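PDB 2IM9: DUF1460 domain-containing protein from Legionella pneumophila subsp. pneumophila, which is of unknown function but belongs to an N-acetylmuramoyl-L-alanine amidase-like family of the papain-like peptidase clan, which suggests a possible role in cleaving amide bonds of cell-wall peptidoglycan. Local coordinates for residues 40-45 against 54-59; 59-64 against 271-276. All coordinates share one frame; numbering follows the deposited sequence. Where two conformers were deposited one is given.

Contact 1. Residues 40-45 against 54-59; sequences KLYHTL and ADRISQ
Leu-45 and Tyr-42, on one helix, meet the long side chain of Arg-56 on another, so that segments 40-45 and 54-59, whose axes come no closer than 13.1 Å, still make contact through side-chain ends. Leu-45 makes van der Waals contact with two polar groups: its CD1 lies 4.0 Å from Arg-56 NH2, while its other branch, CD2, reaches to 4.2 Å from Gln-59 OE1, the leucine and the extended glutamine running past each other in opposite senses. The aromatic part is an edge contact. Tyr-42 CE1 stands 4.0 Å from Arg-56 NH2, and the ring and guanidinium planes differ by only 11°, which makes the two groups nearly coplanar neighbours and not a stack. A bend at chi3 (66°) helps bring the arginine head to this place. Polar bonds hold both groups: Arg-56 NE donates to Ala-106 O, and Tyr-42 OH bonds Leu-105 O, which also receives a weak bond from Arg-56 NH2. Buried as they are, both polar ends thus find carbonyls at the end of helix 95-107. The chain turns back between helices 27-45 and 53-63, the two segments running at 136° between their N-to-C directions, and helix 53-63 lies in turn against strand 264-275.

Contact 2. Residues 59-64 against 271-276; sequences QISAYF and FAIWIN
Helix 53-63 passes strand 264-275 with its backbone well separated from it, the nearest pair of alpha carbons between segments 59-64 and 271-276, Ser-61 CA and Phe-271 CA, being 8.2 Å apart. Within 59-64, Ser-61 makes the contact across that interval. It points toward the strand and offers a different atom to each of two strand residues: its CB lies 4.2 Å from Phe-271 CD2, approaching the ring obliquely, and its OG lies 3.9 Å from Ile-273 CD1. Both are van der Waals contacts. Phe-271 and Ile-273 stand two positions apart on the strand and both point toward the helix, so the serine sits against a benzyl group and an aliphatic tip at once.

The hydroxyl's polar needs are met by other residues. With chi1 at 60°, OG lies between the backbone N and the carbonyl carbon of its own residue, and it is hydrogen-bonded to Ile-57 O and Ser-58 O in the preceding turn. Arg-282 NH1, from the adjoining strand 278-285, adds a further bond, so that a buried hydroxyl has three polar partners beside its apolar neighbours. Phe-271 also touches Val-102 and Leu-103 of helix 95-107, and therefore lies between two helices and its own sheet.

This is helix-on-sheet packing, in which a helix lies on one face of an antiparallel sheet. A helical part set against such a sheet is in keeping with the papain-like fold expected from the family's clan.

Helix 53-63 serves both contacts, with Gln-59 common to the two segments that it contributes. Contact 1 joins it to the end of helix 27-45, and contact 2 sets it on strand 264-275; their centres are 11 Å apart. The two are physically continuous: Ile-57 CG2 packs 3.7 Å from Phe-271 CD1, and Leu-45 CD1 lies 4.0 Å from Ile-60 CD1. The touching residues of contact 2 are all buried, whereas those of contact 1 include the exposed Gln-59. Helix 95-107 borders both, accepting polar bonds from contact 1 and packing on Phe-271 of contact 2. Together they illustrate how one helix can pack against a sheet strand and, by other side chains, against a further helix.

Contact 1. Residues 40-45 against 54-59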
loop_
_atom_site.group_PDB
_atom_site.type_symbol
_atom_site.label_atom_id
_atom_site.label_comp_id
_atom_site.label_asym_id
_atom_site.label_seq_id
_atom_site.Cartn_x
_atom_site.Cartn_y
_atom_site.Cartn_z
ATOM N N LYS A 40 8.816 10.673 19.600
ATOM C CA LYS A 40 9.338 12.021 19.336
ATOM C C LYS A 40 8.575 12.737 18.245
ATOM O O LYS A 40 8.308 13.938 18.367
ATOM C CB LYS A 40 10.834 11.999 18.985
ATOM C CG LYS A 40 11.736 11.645 20.158
ATOM C CD LYS A 40 13.197 11.540 19.732
ATOM C CE LYS A 40 14.050 10.903 20.837
ATOM N NZ LYS A 40 15.505 11.201 20.668
ATOM N N LEU A 41 8.225 12.014 17.180
ATOM C CA LEU A 41 7.450 12.608 16.099
ATOM C C LEU A 41 6.183 13.252 16.643
ATOM O O LEU A 41 5.893 14.410 16.335
ATOM C CB LEU A 41 7.102 11.582 15.010
ATOM C CG LEU A 41 6.216 12.111 13.874
ATOM C CD1 LEU A 41 6.895 13.247 13.082
ATOM C CD2 LEU A 41 5.862 10.966 12.956
ATOM N N TYR A 42 5.448 12.510 17.474
ATOM C CA TYR A 42 4.185 13.016 18.023
ATOM C C TYR A 42 4.346 14.205 18.936
ATOM O O TYR A 42 3.510 15.102 18.919
ATOM C CB TYR A 42 3.373 11.913 18.688
ATOM C CG TYR A 42 2.684 11.049 17.657
ATOM C CD1 TYR A 42 1.793 11.612 16.742
ATOM C CD2 TYR A 42 2.930 9.678 17.590
ATOM C CE1 TYR A 42 1.170 10.821 15.774
ATOM C CE2 TYR A 42 2.303 8.877 16.645
ATOM C CZ TYR A 42 1.426 9.456 15.741
ATOM O OH TYR A 42 0.806 8.674 14.795
ATOM N N HIS A 43 5.420 14.220 19.714
ATOM C CA HIS A 43 5.736 15.388 20.536
ATOM C C HIS A 43 5.807 16.636 19.662
ATOM O O HIS A 43 5.228 17.665 20.007
ATOM C CB HIS A 43 7.030 15.176 21.333
ATOM C CG HIS A 43 6.864 14.286 22.526
ATOM N ND1 HIS A 43 5.810 14.414 23.409
ATOM C CD2 HIS A 43 7.624 13.270 22.996
ATOM C CE1 HIS A 43 5.924 13.506 24.363
ATOM N NE2 HIS A 43 7.016 12.797 24.135
ATOM N N THR A 44 6.464 16.525 18.509
ATOM C CA THR A 44 6.522 17.627 17.547
ATOM C C THR A 44 5.146 17.918 16.951
ATOM O O THR A 44 4.713 19.077 16.927
ATOM C CB THR A 44 7.523 17.349 16.396
ATOM O OG1 THR A 44 8.770 16.897 16.934
ATOM C CG2 THR A 44 7.766 18.608 15.573
ATOM N N LEU A 45 4.460 16.879 16.479
ATOM C CA LEU A 45 3.168 17.054 15.815
ATOM C C LEU A 45 2.111 17.634 16.740
ATOM O O LEU A 45 1.368 18.529 16.344
ATOM C CB LEU A 45 2.647 15.742 15.226
ATOM C CG LEU A 45 3.205 15.193 13.913
ATOM C CD1 LEU A 45 2.503 13.883 13.591
ATOM C CD2 LEU A 45 3.080 16.191 12.737
ATOM N N ALA A 54 -4.950 15.861 5.034
ATOM C CA ALA A 54 -4.075 15.873 3.857
ATOM C C ALA A 54 -2.699 16.482 4.170
ATOM O O ALA A 54 -1.659 15.977 3.719
ATOM C CB ALA A 54 -4.746 16.597 2.688
ATOM N N ASP A 55 -2.689 17.547 4.972
ATOM C CA ASP A 55 -1.431 18.177 5.368
ATOM C C ASP A 55 -0.634 17.298 6.329
ATOM O O ASP A 55 0.588 17.277 6.267
ATOM C CB ASP A 55 -1.653 19.578 5.966
ATOM C CG ASP A 55 -1.963 20.650 4.890
ATOM O OD1 ASP A 55 -1.777 20.404 3.674
ATOM O OD2 ASP A 55 -2.391 21.759 5.273
ATOM N N ARG A 56 -1.321 16.578 7.209
ATOM C CA ARG A 56 -0.646 15.577 8.054
ATOM C C ARG A 56 0.049 14.499 7.203
ATOM O O ARG A 56 1.211 14.145 7.415
ATOM C CB ARG A 56 -1.658 14.928 8.994
ATOM C CG ARG A 56 -2.055 15.833 10.155
ATOM C CD ARG A 56 -3.062 15.158 11.081
ATOM N NE ARG A 56 -2.502 13.995 11.781
ATOM C CZ ARG A 56 -1.867 14.039 12.956
ATOM N NH1 ARG A 56 -1.679 15.202 13.599
ATOM N NH2 ARG A 56 -1.422 12.912 13.495
ATOM N N ILE A 57 -0.694 13.971 6.242
ATOM C CA ILE A 57 -0.147 12.958 5.331
ATOM C C ILE A 57 1.048 13.528 4.588
ATOM O O ILE A 57 2.046 12.850 4.434
ATOM C CB ILE A 57 -1.218 12.458 4.329
ATOM C CG1 ILE A 57 -2.277 11.623 5.042
ATOM C CG2 ILE A 57 -0.564 11.681 3.122
ATOM C CD1 ILE A 57 -3.526 11.412 4.231
ATOM N N SER A 58 0.948 14.777 4.120
ATOM C CA SER A 58 2.068 15.376 3.395
ATOM C C SER A 58 3.293 15.523 4.290
ATOM O O SER A 58 4.392 15.168 3.886
ATOM C CB SER A 58 1.684 16.724 2.769
ATOM O OG SER A 58 2.782 17.279 2.049
ATOM N N GLN A 59 3.100 16.039 5.505
ATOM C CA GLN A 59 4.203 16.253 6.430
ATOM C C GLN A 59 4.865 14.960 6.854
ATOM O O GLN A 59 6.082 14.847 6.808
ATOM C CB GLN A 59 3.712 17.038 7.642
ATOM C CG GLN A 59 3.415 18.499 7.285
ATOM C CD GLN A 59 2.970 19.326 8.477
ATOM O OE1 GLN A 59 3.273 18.995 9.629
ATOM N NE2 GLN A 59 2.256 20.422 8.204
#

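Contact 2. Residues 59-64 against 271-276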
loop_
_atom_site.group_PDB
_atom_site.type_symbol
_atom_site.label_atom_id
_atom_site.label_comp_id
_atom_site.label_asym_id
_atom_site.label_seq_id
_atom_site.Cartn_x
_atom_site.Cartn_y
_atom_site.Cartn_z
ATOM N N GLN A 59 3.100 16.039 5.505
ATOM C CA GLN A 59 4.203 16.253 6.430
ATOM C C GLN A 59 4.865 14.960 6.854
ATOM O O GLN A 59 6.082 14.847 6.808
ATOM C CB GLN A 59 3.712 17.038 7.642
ATOM C CG GLN A 59 3.415 18.499 7.285
ATOM C CD GLN A 59 2.970 19.326 8.477
ATOM O OE1 GLN A 59 3.273 18.995 9.629
ATOM N NE2 GLN A 59 2.256 20.422 8.204
ATOM N N ILE A 60 4.054 13.966 7.217
ATOM C CA ILE A 60 4.588 12.677 7.683
ATOM C C ILE A 60 5.266 11.899 6.544
ATOM O O ILE A 60 6.359 11.354 6.706
ATOM C CB ILE A 60 3.484 11.845 8.351
ATOM C CG1 ILE A 60 3.028 12.563 9.621
ATOM C CG2 ILE A 60 3.972 10.408 8.672
ATOM C CD1 ILE A 60 1.669 12.117 10.136
ATOM N N SER A 61 4.620 11.859 5.382
ATOM C CA SER A 61 5.237 11.211 4.238
ATOM C C SER A 61 6.585 11.877 3.889
ATOM O O SER A 61 7.565 11.193 3.612
ATOM C CB SER A 61 4.270 11.172 3.049
ATOM O OG SER A 61 3.880 12.469 2.645
ATOM N N ALA A 62 6.646 13.208 3.975
ATOM C CA ALA A 62 7.888 13.950 3.700
ATOM C C ALA A 62 9.000 13.617 4.694
ATOM O O ALA A 62 10.165 13.525 4.318
ATOM C CB ALA A 62 7.633 15.435 3.690
ATOM N N TYR A 63 8.623 13.412 5.944
ATOM C CA TYR A 63 9.589 13.147 7.020
ATOM C C TYR A 63 10.433 11.910 6.717
ATOM O O TYR A 63 11.595 11.817 7.136
ATOM C CB TYR A 63 8.843 12.992 8.337
ATOM C CG TYR A 63 9.710 12.616 9.520
ATOM C CD1 TYR A 63 10.551 13.555 10.129
ATOM C CD2 TYR A 63 9.678 11.320 10.038
ATOM C CE1 TYR A 63 11.350 13.202 11.227
ATOM C CE2 TYR A 63 10.464 10.954 11.128
ATOM C CZ TYR A 63 11.295 11.895 11.719
ATOM O OH TYR A 63 12.067 11.514 12.790
ATOM N N PHE A 64 9.850 10.959 5.984
ATOM C CA PHE A 64 10.543 9.710 5.648
ATOM C C PHE A 64 11.202 9.701 4.276
ATOM O O PHE A 64 11.716 8.677 3.872
ATOM C CB PHE A 64 9.588 8.514 5.761
ATOM C CG PHE A 64 9.100 8.266 7.160
ATOM C CD1 PHE A 64 9.961 7.747 8.137
ATOM C CD2 PHE A 64 7.795 8.564 7.513
ATOM C CE1 PHE A 64 9.513 7.521 9.436
ATOM C CE2 PHE A 64 7.334 8.345 8.818
ATOM C CZ PHE A 64 8.193 7.826 9.780
ATOM N N PHE A 271 1.654 8.132 -2.630
ATOM C CA PHE A 271 0.798 9.287 -2.384
ATOM C C PHE A 271 0.918 10.337 -3.476
ATOM O O PHE A 271 1.992 10.489 -4.086
ATOM C CB PHE A 271 1.173 9.966 -1.061
ATOM C CG PHE A 271 0.942 9.110 0.153
ATOM C CD1 PHE A 271 -0.339 8.910 0.645
ATOM C CD2 PHE A 271 2.012 8.501 0.802
ATOM C CE1 PHE A 271 -0.561 8.116 1.775
ATOM C CE2 PHE A 271 1.805 7.705 1.934
ATOM C CZ PHE A 271 0.513 7.513 2.424
ATOM N N ALA A 272 -0.192 11.017 -3.728
ATOM C CA ALA A 272 -0.227 12.204 -4.580
ATOM C C ALA A 272 0.084 13.390 -3.697
ATOM O O ALA A 272 -0.642 13.647 -2.742
ATOM C CB ALA A 272 -1.623 12.380 -5.212
ATOM N N ILE A 273 1.140 14.132 -4.018
ATOM C CA ILE A 273 1.498 15.298 -3.209
ATOM C C ILE A 273 1.706 16.507 -4.129
ATOM O O ILE A 273 2.550 16.450 -5.015
ATOM C CB ILE A 273 2.801 15.054 -2.383
ATOM C CG1 ILE A 273 2.688 13.821 -1.464
ATOM C CG2 ILE A 273 3.183 16.330 -1.579
ATOM C CD1 ILE A 273 1.689 13.962 -0.272
ATOM N N TRP A 274 0.939 17.570 -3.907
ATOM C CA TRP A 274 1.083 18.816 -4.676
ATOM C C TRP A 274 2.142 19.707 -4.011
ATOM O O TRP A 274 2.042 20.007 -2.822
ATOM C CB TRP A 274 -0.229 19.570 -4.725
ATOM C CG TRP A 274 -1.225 18.971 -5.660
ATOM C CD1 TRP A 274 -2.184 18.035 -5.363
ATOM C CD2 TRP A 274 -1.352 19.253 -7.054
ATOM N NE1 TRP A 274 -2.909 17.730 -6.503
ATOM C CE2 TRP A 274 -2.408 18.459 -7.551
ATOM C CE3 TRP A 274 -0.669 20.106 -7.939
ATOM C CZ2 TRP A 274 -2.812 18.505 -8.892
ATOM C CZ3 TRP A 274 -1.066 20.144 -9.268
ATOM C CH2 TRP A 274 -2.120 19.344 -9.734
ATOM N N ILE A 275 3.134 20.140 -4.791
ATOM C CA ILE A 275 4.191 21.024 -4.275
ATOM C C ILE A 275 4.458 22.062 -5.333
ATOM O O ILE A 275 4.815 21.729 -6.463
ATOM C CB ILE A 275 5.511 20.283 -3.994
ATOM C CG1 ILE A 275 5.328 19.155 -2.967
ATOM C CG2 ILE A 275 6.640 21.281 -3.535
ATOM C CD1 ILE A 275 6.474 18.118 -3.006
ATOM N N ASN A 276 4.254 23.319 -4.969
ATOM C CA ASN A 276 4.494 24.422 -5.885
ATOM C C ASN A 276 3.655 24.261 -7.146
ATOM O O ASN A 276 4.123 24.499 -8.252
ATOM C CB ASN A 276 5.998 24.557 -6.209
ATOM C CG ASN A 276 6.356 25.951 -6.723
ATOM O OD1 ASN A 276 5.894 26.947 -6.168
ATOM N ND2 ASN A 276 7.152 26.018 -7.800
#